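Putative glycosyl hydrolase (Bacteroides thetaiotaomicron VPI-5482, PDB 3K11) is probably a hydrolase of glycoside hydrolase family 88, expected to cleave glycosidic bonds, with a substrate that is not established. Local coordinates at residues D35-F40 against D100-D105; T87-I92 against V150-I155; A95-D100 against A406-I411; N172-I177 against I208-Q213; T374-G379 against V394-G399. All blocks are in the same frame, centred on the assembly; numbering follows the deposited sequence.

Interaction 1: residues D35-F40 against D100-D105; sequences DIDRVF and DKRYTD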
# COMPACT_ATOMS: atom_id res chain seq x y z
N ASP A 35 19.91 -9.94 26.64
CA ASP A 35 20.19 -9.34 25.35
C ASP A 35 20.74 -7.93 25.45
O ASP A 35 21.75 -7.60 24.82
CB ASP A 35 18.96 -9.45 24.46
CG ASP A 35 18.73 -10.88 23.95
OD1 ASP A 35 19.65 -11.73 23.98
OD2 ASP A 35 17.61 -11.19 23.53
N ILE A 36 20.14 -7.09 26.28
CA ILE A 36 20.72 -5.74 26.46
C ILE A 36 22.09 -5.81 27.14
O ILE A 36 22.94 -5.00 26.88
CB ILE A 36 19.75 -4.68 27.08
CG1 ILE A 36 19.31 -5.06 28.51
CG2 ILE A 36 18.58 -4.45 26.16
CD1 ILE A 36 18.61 -3.91 29.31
N ASP A 37 22.30 -6.80 28.01
CA ASP A 37 23.63 -6.99 28.64
C ASP A 37 24.69 -7.33 27.58
O ASP A 37 25.83 -6.88 27.69
CB ASP A 37 23.56 -8.08 29.68
CG ASP A 37 23.04 -7.61 31.05
OD1 ASP A 37 22.99 -6.40 31.32
OD2 ASP A 37 22.71 -8.53 31.86
N ARG A 38 24.31 -8.08 26.55
CA ARG A 38 25.24 -8.41 25.45
C ARG A 38 25.61 -7.16 24.65
O ARG A 38 26.79 -6.95 24.32
CB ARG A 38 24.67 -9.52 24.56
CG ARG A 38 25.68 -10.03 23.55
CD ARG A 38 25.28 -11.37 22.94
NE ARG A 38 24.15 -11.27 22.02
CZ ARG A 38 22.88 -11.52 22.34
NH1 ARG A 38 22.52 -11.87 23.58
NH2 ARG A 38 21.95 -11.39 21.42
N VAL A 39 24.62 -6.32 24.37
CA VAL A 39 24.89 -5.05 23.69
C VAL A 39 25.75 -4.16 24.59
O VAL A 39 26.73 -3.56 24.14
CB VAL A 39 23.58 -4.31 23.32
CG1 VAL A 39 23.91 -2.95 22.77
CG2 VAL A 39 22.70 -5.15 22.33
N PHE A 40 25.39 -4.08 25.87
CA PHE A 40 26.12 -3.23 26.80
C PHE A 40 27.58 -3.65 26.90
O PHE A 40 28.49 -2.81 26.88
CB PHE A 40 25.46 -3.28 28.18
CG PHE A 40 26.18 -2.48 29.22
CD1 PHE A 40 26.27 -1.12 29.10
CD2 PHE A 40 26.82 -3.10 30.29
CE1 PHE A 40 26.96 -0.36 30.02
CE2 PHE A 40 27.51 -2.35 31.21
CZ PHE A 40 27.57 -0.96 31.09
N ASP A 100 20.32 -2.39 37.70
CA ASP A 100 21.70 -2.72 37.44
C ASP A 100 22.48 -1.40 37.38
O ASP A 100 22.42 -0.67 36.40
CB ASP A 100 21.79 -3.50 36.11
CG ASP A 100 23.16 -4.07 35.84
OD1 ASP A 100 24.12 -3.63 36.50
OD2 ASP A 100 23.26 -4.94 34.95
N LYS A 101 23.25 -1.11 38.43
CA LYS A 101 24.01 0.13 38.52
C LYS A 101 25.17 0.22 37.56
O LYS A 101 25.77 1.29 37.41
CB LYS A 101 24.55 0.29 39.94
CG LYS A 101 23.44 0.41 41.00
N ARG A 102 25.55 -0.90 36.95
CA ARG A 102 26.62 -0.87 35.94
C ARG A 102 26.26 0.10 34.81
O ARG A 102 27.13 0.75 34.23
CB ARG A 102 26.87 -2.25 35.34
CG ARG A 102 27.43 -3.32 36.30
CD ARG A 102 27.72 -4.59 35.50
NE ARG A 102 26.51 -4.99 34.77
CZ ARG A 102 26.46 -5.50 33.53
NH1 ARG A 102 27.55 -5.76 32.82
NH2 ARG A 102 25.29 -5.76 33.00
N TYR A 103 24.97 0.16 34.48
CA TYR A 103 24.52 1.01 33.40
C TYR A 103 24.77 2.48 33.70
O TYR A 103 25.31 3.21 32.86
CB TYR A 103 23.05 0.76 33.08
CG TYR A 103 22.68 -0.64 32.66
CD1 TYR A 103 23.49 -1.39 31.84
CD2 TYR A 103 21.46 -1.18 33.02
CE1 TYR A 103 23.13 -2.66 31.45
CE2 TYR A 103 21.08 -2.44 32.59
CZ TYR A 103 21.90 -3.17 31.80
OH TYR A 103 21.54 -4.43 31.38
N THR A 104 24.43 2.93 34.91
CA THR A 104 24.71 4.32 35.26
C THR A 104 26.19 4.53 35.57
O THR A 104 26.71 5.63 35.32
CB THR A 104 23.82 4.85 36.36
OG1 THR A 104 23.58 3.83 37.32
CG2 THR A 104 22.47 5.37 35.78
N ASP A 105 26.89 3.51 36.06
CA ASP A 105 28.35 3.63 36.27
C ASP A 105 29.04 3.99 34.95
O ASP A 105 29.99 4.79 34.92
CB ASP A 105 28.97 2.33 36.74
CG ASP A 105 28.63 1.98 38.19
OD1 ASP A 105 28.04 2.83 38.91
OD2 ASP A 105 28.95 0.83 38.59
O HOH W 1 26.73 -6.78 30.25
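Asp37 OD1 is shared by two side chains of 100-105. Tyr103 OH donates to it at 2.4 Å, so short that the exact length is doubtful, and Arg102 NH2 forms a salt bridge with the same Asp37 OD1 at 2.9 Å. The oxygen lies near the guanidinium plane, while the carboxylate is turned about 79° from that plane. Ile36 CD1 packs against Tyr103 OH at 3.6 Å. Beside this polar cluster, Tyr103 and Phe40 form an edge-to-face pair with centroids 5.0 Å apart; CD1 of the tyrosine stands over the centre of the phenylalanine ring. Chi1 of 177° sets Phe40 CG anti to the backbone N, on the side facing 100-105. The guanidinium of Arg102 turns one face to the edge of the Phe40 ring, NH1 3.7 Å from Phe40 CD2. Water 1 accepts from Arg102 NH1 and donates to Asp37 O.

Further out, Asp100, the N-cap of helix 101-128, holds Arg102 side-on: NE reaches both carboxylate oxygens, and NH2 bonds to Asp100 OD2 at 2.9 Å. Lys33 makes salt bridges with Asp37 and Asp100, and would probably ease the repulsion between these two carboxylates. The contact joins helix 29-45 to the start of helix 101-128, with helix 82-98 packed on Tyr103 and helix 400-416 on Ile36 and Val39.

Interaction 2: residues T87-I92 against V150-I155; sequences TYSALI and VCTAMI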
# COMPACT_ATOMS: atom_id res chain seq x y z
N THR A 87 22.35 6.85 23.65
CA THR A 87 22.84 5.73 24.47
C THR A 87 22.91 6.10 25.94
O THR A 87 22.53 5.30 26.82
CB THR A 87 24.21 5.27 23.97
OG1 THR A 87 24.09 4.80 22.62
CG2 THR A 87 24.82 4.15 24.88
N TYR A 88 23.39 7.31 26.22
CA TYR A 88 23.47 7.73 27.62
C TYR A 88 22.09 7.80 28.29
O TYR A 88 21.91 7.36 29.42
CB TYR A 88 24.17 9.08 27.75
CG TYR A 88 25.62 9.08 27.32
CD1 TYR A 88 26.53 8.16 27.86
CD2 TYR A 88 26.09 10.00 26.40
CE1 TYR A 88 27.85 8.16 27.45
CE2 TYR A 88 27.42 10.00 25.98
CZ TYR A 88 28.30 9.09 26.53
OH TYR A 88 29.62 9.08 26.12
N SER A 89 21.12 8.39 27.59
CA SER A 89 19.73 8.44 28.11
C SER A 89 19.16 7.05 28.30
O SER A 89 18.49 6.78 29.31
CB SER A 89 18.79 9.29 27.20
OG SER A 89 18.89 10.70 27.51
N ALA A 90 19.42 6.17 27.33
CA ALA A 90 18.99 4.76 27.43
C ALA A 90 19.49 4.07 28.69
O ALA A 90 18.74 3.35 29.39
CB ALA A 90 19.44 4.00 26.20
N LEU A 91 20.78 4.24 28.96
CA LEU A 91 21.42 3.58 30.12
C LEU A 91 20.98 4.16 31.45
O LEU A 91 20.86 3.42 32.45
CB LEU A 91 22.94 3.65 29.96
CG LEU A 91 23.48 2.72 28.85
CD1 LEU A 91 24.97 3.04 28.55
CD2 LEU A 91 23.24 1.21 29.17
N ILE A 92 20.71 5.47 31.50
CA ILE A 92 20.11 6.07 32.68
C ILE A 92 18.77 5.38 32.94
O ILE A 92 18.43 4.99 34.06
CB ILE A 92 19.94 7.59 32.52
CG1 ILE A 92 21.30 8.29 32.50
CG2 ILE A 92 19.05 8.21 33.65
CD1 ILE A 92 21.23 9.71 31.91
N VAL A 150 23.16 14.81 23.82
CA VAL A 150 24.17 14.67 24.89
C VAL A 150 23.87 15.58 26.08
O VAL A 150 23.88 15.13 27.21
CB VAL A 150 25.60 14.91 24.36
CG1 VAL A 150 26.62 14.90 25.52
CG2 VAL A 150 25.97 13.83 23.32
N CYS A 151 23.58 16.84 25.79
CA CYS A 151 23.18 17.79 26.82
C CYS A 151 21.98 17.26 27.63
O CYS A 151 21.98 17.31 28.86
CB CYS A 151 22.79 19.12 26.17
SG CYS A 151 22.63 20.45 27.41
N THR A 152 20.99 16.70 26.93
CA THR A 152 19.81 16.16 27.58
C THR A 152 20.18 15.11 28.60
O THR A 152 19.70 15.14 29.75
CB THR A 152 18.85 15.59 26.53
OG1 THR A 152 18.43 16.66 25.66
CG2 THR A 152 17.60 14.91 27.14
N ALA A 153 20.99 14.13 28.19
CA ALA A 153 21.44 13.07 29.12
C ALA A 153 22.24 13.60 30.31
O ALA A 153 22.10 13.08 31.43
CB ALA A 153 22.24 12.03 28.37
N MSE A 154 23.09 14.61 30.08
CA MSE A 154 23.90 15.19 31.16
C MSE A 154 23.01 15.89 32.18
O MSE A 154 23.24 15.77 33.36
CB MSE A 154 24.90 16.19 30.60
CG MSE A 154 26.05 15.50 29.89
SE MSE A 154 27.32 16.83 29.21
CE MSE A 154 28.65 15.59 28.57
N ILE A 155 21.99 16.63 31.71
CA ILE A 155 21.00 17.22 32.63
C ILE A 155 20.29 16.13 33.45
O ILE A 155 20.25 16.19 34.68
CB ILE A 155 19.98 18.05 31.86
CG1 ILE A 155 20.64 19.32 31.29
CG2 ILE A 155 18.83 18.46 32.78
CD1 ILE A 155 19.80 19.93 30.06
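Tyr88, Ser89 and Ile92 of 87-92 all close on Ala153. The apolar contacts come first. The alanine methyl meets the CB of Tyr88 at 3.6 Å, so the tyrosine touches with the root of its side chain while the ring extends toward Trp84 and Phe111. Ile92 approaches with its far end: CD1, anti to CA about chi2 (162°), lies 4.4 Å from Ala153 CB. The small alanine lets the backbones approach, with CA of Ser89 5.0 Å from CA of Ala153 and the axes of the two short segments 8.7 Å apart, at 27°.

A methyl-to-carbonyl contact is closer, Ile92 CD1 coming 3.5 Å from Ala153 O.

Polar side chains touch here without bonding across. Ser89 OG rests 3.7 Å from the Ala153 methyl and 4.4 Å from Thr152 CG2; its hydrogen-bond partner is Lys156 NZ, one turn further along the second helix. Thr152 OG1 bonds to Gly148 O of its own helix, and Tyr88 OH to Leu79 O, so all three polar ends are provided for although the contact is buried.

Of aromatic contacts, Tyr88 makes an edge-to-face pair with Trp84, and its ring also meets that of Phe111.

Helices 82-98 and 148-160 thus run side by side, near parallel, consistent with neighbouring helices in the (alpha/alpha)6 barrel of this family. Helix 101-128 packs on Tyr88, Leu91 and Met154, helix 400-416 on Ser89 and Ala90, helix 202-217 on Thr152 and Ile155, and helix 167-180 on Val150 and Cys151.

Interaction 3: residues A95-D100 against A406-I411; sequences AETTGD and AGAEMI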
# COMPACT_ATOMS: atom_id res chain seq x y z
N ALA A 95 19.20 1.65 34.08
CA ALA A 95 19.59 1.49 35.48
C ALA A 95 18.34 1.52 36.34
O ALA A 95 18.27 0.81 37.32
CB ALA A 95 20.56 2.60 35.95
N GLU A 96 17.37 2.34 35.97
CA GLU A 96 16.16 2.48 36.76
C GLU A 96 15.22 1.30 36.64
O GLU A 96 14.67 0.87 37.64
CB GLU A 96 15.41 3.75 36.38
CG GLU A 96 14.32 4.09 37.41
CD GLU A 96 13.39 5.17 36.92
OE1 GLU A 96 13.88 6.11 36.24
OE2 GLU A 96 12.17 5.07 37.23
N THR A 97 15.01 0.78 35.43
CA THR A 97 14.05 -0.32 35.30
C THR A 97 14.59 -1.68 35.72
O THR A 97 13.81 -2.61 35.99
CB THR A 97 13.52 -0.42 33.90
OG1 THR A 97 14.56 -0.89 33.00
CG2 THR A 97 12.98 0.91 33.42
N THR A 98 15.91 -1.82 35.75
CA THR A 98 16.55 -3.10 36.06
C THR A 98 17.24 -3.11 37.39
O THR A 98 17.51 -4.17 37.94
CB THR A 98 17.64 -3.45 35.01
OG1 THR A 98 18.73 -2.51 35.13
CG2 THR A 98 17.08 -3.41 33.58
N GLY A 99 17.60 -1.93 37.88
CA GLY A 99 18.38 -1.84 39.09
C GLY A 99 19.85 -2.18 38.92
O GLY A 99 20.56 -2.27 39.90
N ASP A 100 20.32 -2.39 37.70
CA ASP A 100 21.70 -2.72 37.44
C ASP A 100 22.48 -1.40 37.38
O ASP A 100 22.42 -0.67 36.40
CB ASP A 100 21.79 -3.50 36.11
CG ASP A 100 23.16 -4.07 35.84
OD1 ASP A 100 24.12 -3.63 36.50
OD2 ASP A 100 23.26 -4.94 34.95
N ALA A 406 14.81 0.52 24.50
CA ALA A 406 13.66 -0.37 24.30
C ALA A 406 13.65 -1.59 25.24
O ALA A 406 12.61 -1.96 25.82
CB ALA A 406 13.60 -0.78 22.81
N GLY A 407 14.81 -2.21 25.39
CA GLY A 407 14.96 -3.35 26.28
C GLY A 407 14.65 -2.96 27.69
O GLY A 407 13.91 -3.63 28.39
N ALA A 408 15.25 -1.86 28.12
CA ALA A 408 15.00 -1.36 29.48
C ALA A 408 13.52 -1.16 29.76
O ALA A 408 13.03 -1.54 30.82
CB ALA A 408 15.73 -0.03 29.69
N GLU A 409 12.82 -0.59 28.79
CA GLU A 409 11.41 -0.28 28.95
C GLU A 409 10.54 -1.53 28.82
O GLU A 409 9.51 -1.69 29.53
CB GLU A 409 10.99 0.80 27.93
CG GLU A 409 9.77 1.57 28.35
CD GLU A 409 9.97 2.44 29.57
OE1 GLU A 409 11.11 2.74 29.93
OE2 GLU A 409 8.96 2.80 30.17
N MSE A 410 10.96 -2.45 27.97
CA MSE A 410 10.28 -3.74 27.91
C MSE A 410 10.37 -4.51 29.23
O MSE A 410 9.40 -5.15 29.66
CB MSE A 410 10.82 -4.62 26.76
CG MSE A 410 10.42 -4.21 25.37
SE MSE A 410 8.56 -4.29 25.05
CE MSE A 410 8.18 -6.04 25.66
N ILE A 411 11.50 -4.41 29.92
CA ILE A 411 11.62 -5.07 31.23
C ILE A 411 10.59 -4.49 32.20
O ILE A 411 9.90 -5.27 32.89
CB ILE A 411 13.07 -4.97 31.79
CG1 ILE A 411 13.98 -5.88 30.94
CG2 ILE A 411 13.17 -5.31 33.34
CD1 ILE A 411 15.53 -5.57 31.04
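Thr97 reaches across to helix 400-416 and donates from OG1 to the carbonyl O of Ala408 at 2.7 Å. The hydroxyl comes in from above the carbonyl plane, 40° out of it, at a C=O...donor angle of 113°. Its chi1 of 70° sets OG1 between the backbone N and the carbonyl carbon, facing the other helix, where it also lies 3.6 Å from Ala408 CB. A valine in its place would probably leave Ala408 O without this donor and remove the one hydrogen bond that links the two segments. The carbonyl O of Thr97 touches Ile411 CG2 at 3.8 Å. These are the last turn of helix 82-98 and the middle of helix 400-416, segments 306 residues apart in sequence whose meeting is consistent with the closing of the (alpha/alpha)6 ring of this family. Thr98 follows, dividing its branches: CG2 packs obliquely on Ile411 CD1 at 3.7 Å, while OG1 accepts from Asp100 N at 3.0 Å in an ST turn and bonds to Ala94 O of the preceding turn. Ile411 is packed in addition by Val32 and Lys33 of helix 29-45, and Lys33 touches Thr98 as well.

Interaction 4: residues N172-I177 against I208-Q213; sequences NYFDFI and IPAVAQ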
# COMPACT_ATOMS: atom_id res chain seq x y z
N ASN A 172 27.50 25.27 28.09
CA ASN A 172 28.05 25.52 26.76
C ASN A 172 27.14 24.98 25.66
O ASN A 172 26.87 25.62 24.68
CB ASN A 172 29.43 24.85 26.65
CG ASN A 172 30.16 25.21 25.38
OD1 ASN A 172 30.32 26.38 25.07
ND2 ASN A 172 30.63 24.20 24.64
N TYR A 173 26.71 23.74 25.83
CA TYR A 173 25.81 23.13 24.87
C TYR A 173 24.52 23.91 24.77
O TYR A 173 24.02 24.23 23.67
CB TYR A 173 25.50 21.72 25.33
CG TYR A 173 26.50 20.63 24.98
CD1 TYR A 173 27.14 20.58 23.75
CD2 TYR A 173 26.71 19.58 25.86
CE1 TYR A 173 28.00 19.52 23.43
CE2 TYR A 173 27.56 18.55 25.57
CZ TYR A 173 28.21 18.52 24.36
OH TYR A 173 29.02 17.43 24.06
N PHE A 174 23.95 24.24 25.91
CA PHE A 174 22.63 24.90 25.89
C PHE A 174 22.70 26.34 25.41
O PHE A 174 21.81 26.81 24.75
CB PHE A 174 21.95 24.87 27.25
CG PHE A 174 20.47 25.07 27.15
CD1 PHE A 174 19.68 24.07 26.64
CD2 PHE A 174 19.90 26.30 27.42
CE1 PHE A 174 18.33 24.26 26.48
CE2 PHE A 174 18.55 26.49 27.29
CZ PHE A 174 17.76 25.47 26.81
N ASP A 175 23.78 27.03 25.72
CA ASP A 175 23.95 28.36 25.16
C ASP A 175 23.90 28.27 23.64
O ASP A 175 23.24 29.09 22.97
CB ASP A 175 25.28 28.95 25.57
CG ASP A 175 25.53 30.35 24.97
OD1 ASP A 175 24.65 31.20 24.99
OD2 ASP A 175 26.63 30.60 24.50
N PHE A 176 24.60 27.29 23.07
CA PHE A 176 24.48 27.09 21.60
C PHE A 176 23.04 26.85 21.14
O PHE A 176 22.55 27.47 20.20
CB PHE A 176 25.38 25.97 21.05
CG PHE A 176 25.08 25.71 19.61
CD1 PHE A 176 25.65 26.51 18.63
CD2 PHE A 176 24.18 24.76 19.24
CE1 PHE A 176 25.31 26.31 17.32
CE2 PHE A 176 23.81 24.60 17.92
CZ PHE A 176 24.36 25.40 16.99
N ILE A 177 22.38 25.89 21.76
CA ILE A 177 21.03 25.51 21.37
C ILE A 177 20.10 26.70 21.39
O ILE A 177 19.39 26.99 20.41
CB ILE A 177 20.49 24.37 22.29
CG1 ILE A 177 21.30 23.08 22.06
CG2 ILE A 177 18.96 24.09 22.08
CD1 ILE A 177 21.11 22.05 23.13
N ILE A 208 14.34 19.62 21.17
CA ILE A 208 13.24 19.80 22.16
C ILE A 208 13.52 19.17 23.52
O ILE A 208 13.35 19.85 24.52
CB ILE A 208 11.87 19.42 21.57
CG1 ILE A 208 11.62 20.31 20.35
CG2 ILE A 208 10.75 19.51 22.63
CD1 ILE A 208 10.35 19.89 19.52
N PRO A 209 14.03 17.92 23.56
CA PRO A 209 14.33 17.33 24.88
C PRO A 209 15.28 18.15 25.75
O PRO A 209 15.09 18.24 26.97
CB PRO A 209 14.89 15.95 24.54
CG PRO A 209 14.19 15.61 23.22
CD PRO A 209 14.30 16.94 22.50
N ALA A 210 16.30 18.76 25.14
CA ALA A 210 17.24 19.59 25.87
C ALA A 210 16.53 20.77 26.53
O ALA A 210 16.82 21.14 27.67
CB ALA A 210 18.34 20.09 24.93
N VAL A 211 15.67 21.42 25.75
CA VAL A 211 14.90 22.56 26.25
C VAL A 211 13.98 22.09 27.37
O VAL A 211 13.93 22.71 28.41
CB VAL A 211 14.14 23.30 25.11
CG1 VAL A 211 13.33 24.49 25.69
CG2 VAL A 211 15.13 23.79 24.02
N ALA A 212 13.24 20.99 27.17
CA ALA A 212 12.39 20.42 28.22
C ALA A 212 13.18 20.09 29.51
O ALA A 212 12.76 20.44 30.62
CB ALA A 212 11.62 19.16 27.68
N GLN A 213 14.35 19.48 29.37
CA GLN A 213 15.16 19.16 30.55
C GLN A 213 15.73 20.39 31.22
O GLN A 213 15.82 20.44 32.45
CB GLN A 213 16.27 18.16 30.19
CG GLN A 213 15.72 16.72 29.98
CD GLN A 213 15.22 16.10 31.24
OE1 GLN A 213 15.73 16.36 32.32
NE2 GLN A 213 14.19 15.26 31.13
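Two steeply crossing helices, 167-180 and 202-217, meet where Phe174 and Ile177 press on Ala210 and Val211, consistent with two helices of the (alpha/alpha)6 barrel of this family. The axes of the two short segments pass 10.8 Å apart with 116° between their directions. Phe174 points its ring edge at the backbone of Val211: CE1 lies 3.8 Å from Val211 CA, and Val211 N also sits in the ring plane at that edge. The carbonyl O of Ala210 approaches obliquely, 3.7 Å from Phe174 CE1. CG2 of Val211 adds a contact to CE1 at 4.1 Å. Chi1 of -159° sets CG of Phe174 anti to its backbone N. Ile177 uses both branches: CD1 meets the methyl of Ala210 at 3.8 Å, and CG2 meets Val211 CG2 at 4.3 Å. Tyr225 forms an edge-to-face pair with the phenylalanine, Thr152 of helix 148-160 touches Ala210, and helix 222-240 packs on Val211 through Glu228 and Ala229. No hydrogen bond spans the two segments. The junction therefore rests on buried apolar packing, with the aromatic edge against the Val211 backbone and the two branches of Ile177 against Ala210 and, more loosely, Val211.

Interaction 5: residues T374-G379 against V394-G399; sequences TCVGTG and VYAAHG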
# COMPACT_ATOMS: atom_id res chain seq x y z
N THR A 374 20.79 -1.60 10.78
CA THR A 374 20.60 -0.19 11.06
C THR A 374 21.05 0.67 9.88
O THR A 374 22.17 0.56 9.42
CB THR A 374 21.39 0.26 12.27
OG1 THR A 374 20.93 -0.45 13.42
CG2 THR A 374 21.25 1.78 12.51
N CYS A 375 20.16 1.57 9.45
CA CYS A 375 20.41 2.57 8.41
C CYS A 375 21.53 3.54 8.87
O CYS A 375 21.51 4.04 9.99
CB CYS A 375 19.11 3.37 8.14
SG CYS A 375 19.30 4.69 6.94
N VAL A 376 22.50 3.77 8.00
CA VAL A 376 23.60 4.68 8.32
C VAL A 376 23.14 6.15 8.37
O VAL A 376 21.99 6.47 8.09
CB VAL A 376 24.77 4.51 7.31
CG1 VAL A 376 25.35 3.08 7.41
CG2 VAL A 376 24.30 4.92 5.89
N GLY A 377 24.05 7.06 8.73
CA GLY A 377 23.69 8.49 8.79
C GLY A 377 23.07 8.87 7.46
O GLY A 377 23.58 8.48 6.41
N THR A 378 21.97 9.60 7.52
CA THR A 378 21.09 9.85 6.32
C THR A 378 20.53 11.28 6.38
O THR A 378 19.92 11.69 7.40
CB THR A 378 19.95 8.82 6.29
OG1 THR A 378 20.52 7.54 6.00
CG2 THR A 378 18.87 9.17 5.24
N GLY A 379 20.76 12.04 5.31
CA GLY A 379 20.28 13.40 5.16
C GLY A 379 18.91 13.43 4.48
O GLY A 379 18.15 12.45 4.52
N VAL A 394 26.64 -2.47 10.83
CA VAL A 394 26.76 -2.71 12.28
C VAL A 394 27.36 -1.57 13.04
O VAL A 394 27.07 -1.39 14.24
CB VAL A 394 27.56 -4.00 12.55
CG1 VAL A 394 26.72 -5.23 12.07
CG2 VAL A 394 28.96 -3.90 11.93
N TYR A 395 28.20 -0.78 12.37
CA TYR A 395 28.80 0.35 13.04
C TYR A 395 28.00 1.66 13.00
O TYR A 395 28.48 2.68 13.50
CB TYR A 395 30.20 0.60 12.52
CG TYR A 395 31.12 -0.54 12.88
CD1 TYR A 395 31.41 -0.80 14.21
CD2 TYR A 395 31.65 -1.39 11.90
CE1 TYR A 395 32.22 -1.84 14.57
CE2 TYR A 395 32.47 -2.45 12.27
CZ TYR A 395 32.75 -2.66 13.62
OH TYR A 395 33.59 -3.68 14.05
N ALA A 396 26.82 1.66 12.37
CA ALA A 396 25.90 2.79 12.47
C ALA A 396 25.56 2.88 13.94
O ALA A 396 24.95 1.95 14.50
CB ALA A 396 24.65 2.53 11.67
N ALA A 397 25.91 4.01 14.56
CA ALA A 397 25.78 4.14 16.02
C ALA A 397 24.31 4.26 16.48
O ALA A 397 23.97 4.08 17.67
CB ALA A 397 26.55 5.34 16.50
N HIS A 398 23.44 4.54 15.55
CA HIS A 398 22.05 4.85 15.83
C HIS A 398 21.29 3.68 16.37
O HIS A 398 20.20 3.88 16.90
CB HIS A 398 21.32 5.24 14.54
CG HIS A 398 22.04 6.26 13.74
ND1 HIS A 398 23.12 5.95 12.96
CD2 HIS A 398 21.86 7.60 13.64
CE1 HIS A 398 23.58 7.07 12.42
NE2 HIS A 398 22.80 8.07 12.78
N GLY A 399 21.80 2.46 16.17
CA GLY A 399 21.07 1.30 16.65
C GLY A 399 21.17 1.05 18.14
O GLY A 399 20.28 0.44 18.75
O HOH W 2 23.49 -0.41 14.61
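His398 turns its imidazole toward the 375-377 backbone, which approaches it obliquely. CE1 comes 3.7 Å from Gly377 N, and ND1 lies 3.9 Å from Cys375 O. In the ring plane, at the edge, sits the methyl of Ala396, from the same segment. Neither approach is a hydrogen bond. Cys375 O accepts from Arg266 NH1, and the NE2 of His398 has its own partner elsewhere. Gly377 brings only backbone to this meeting.

The other half of the contact centres on Thr374. Chi1 of -62° puts OG1 beside the backbone N, which leaves CG2 anti to that N; this methyl packs on Ala396 CB at 3.6 Å and on His398 CB at 4.0 Å. OG1 lies 3.7 Å from Gly399 CA. Water 2 joins the segments, 2.8 Å from Thr374 OG1 and donating to Ala396 O at 2.8 Å. An alanine at Thr374 would probably set this water free from one of its partners and open a gap beside the Ala396 methyl. Val376 packs loosely on Ala396, CG1 to CB 4.4 Å.

The segments are two irregular stretches flanking helix 384-388, the second leading into helix 400-416. Arg266 also bonds to Val376 O, Arg390 holds Gly377 O and Thr378 OG1, and Leu13 of the second subunit packs on Val376. Between the two stretches themselves the polar link is a water bridge beside methyl packing, so neighbouring arginines probably do much of the fixing of the 375-378 backbone.

Overall arrangement
Interactions 1 and 3 lie closest, with centres 9 Å apart; they share Asp100, and Tyr103 of one packs on Thr98 of the other. Interaction 2 uses the same helix, 82-98, as interaction 3, their centres 14 Å apart, and touches interaction 1 through Leu91. Interaction 2 also meets interaction 4, centres 13 Å apart, where Thr152 packs on Ala210. Interaction 5 touches none of the others; its nearest atoms are about 5 Å from interaction 2. Ethanediol, probably from the crystallisation liquor, is bound about 4 Å from Gly377 of interaction 5, and ethanediol is likewise found about 4 Å from Ile411 of interaction 3, contacts whose centres are 23 Å apart.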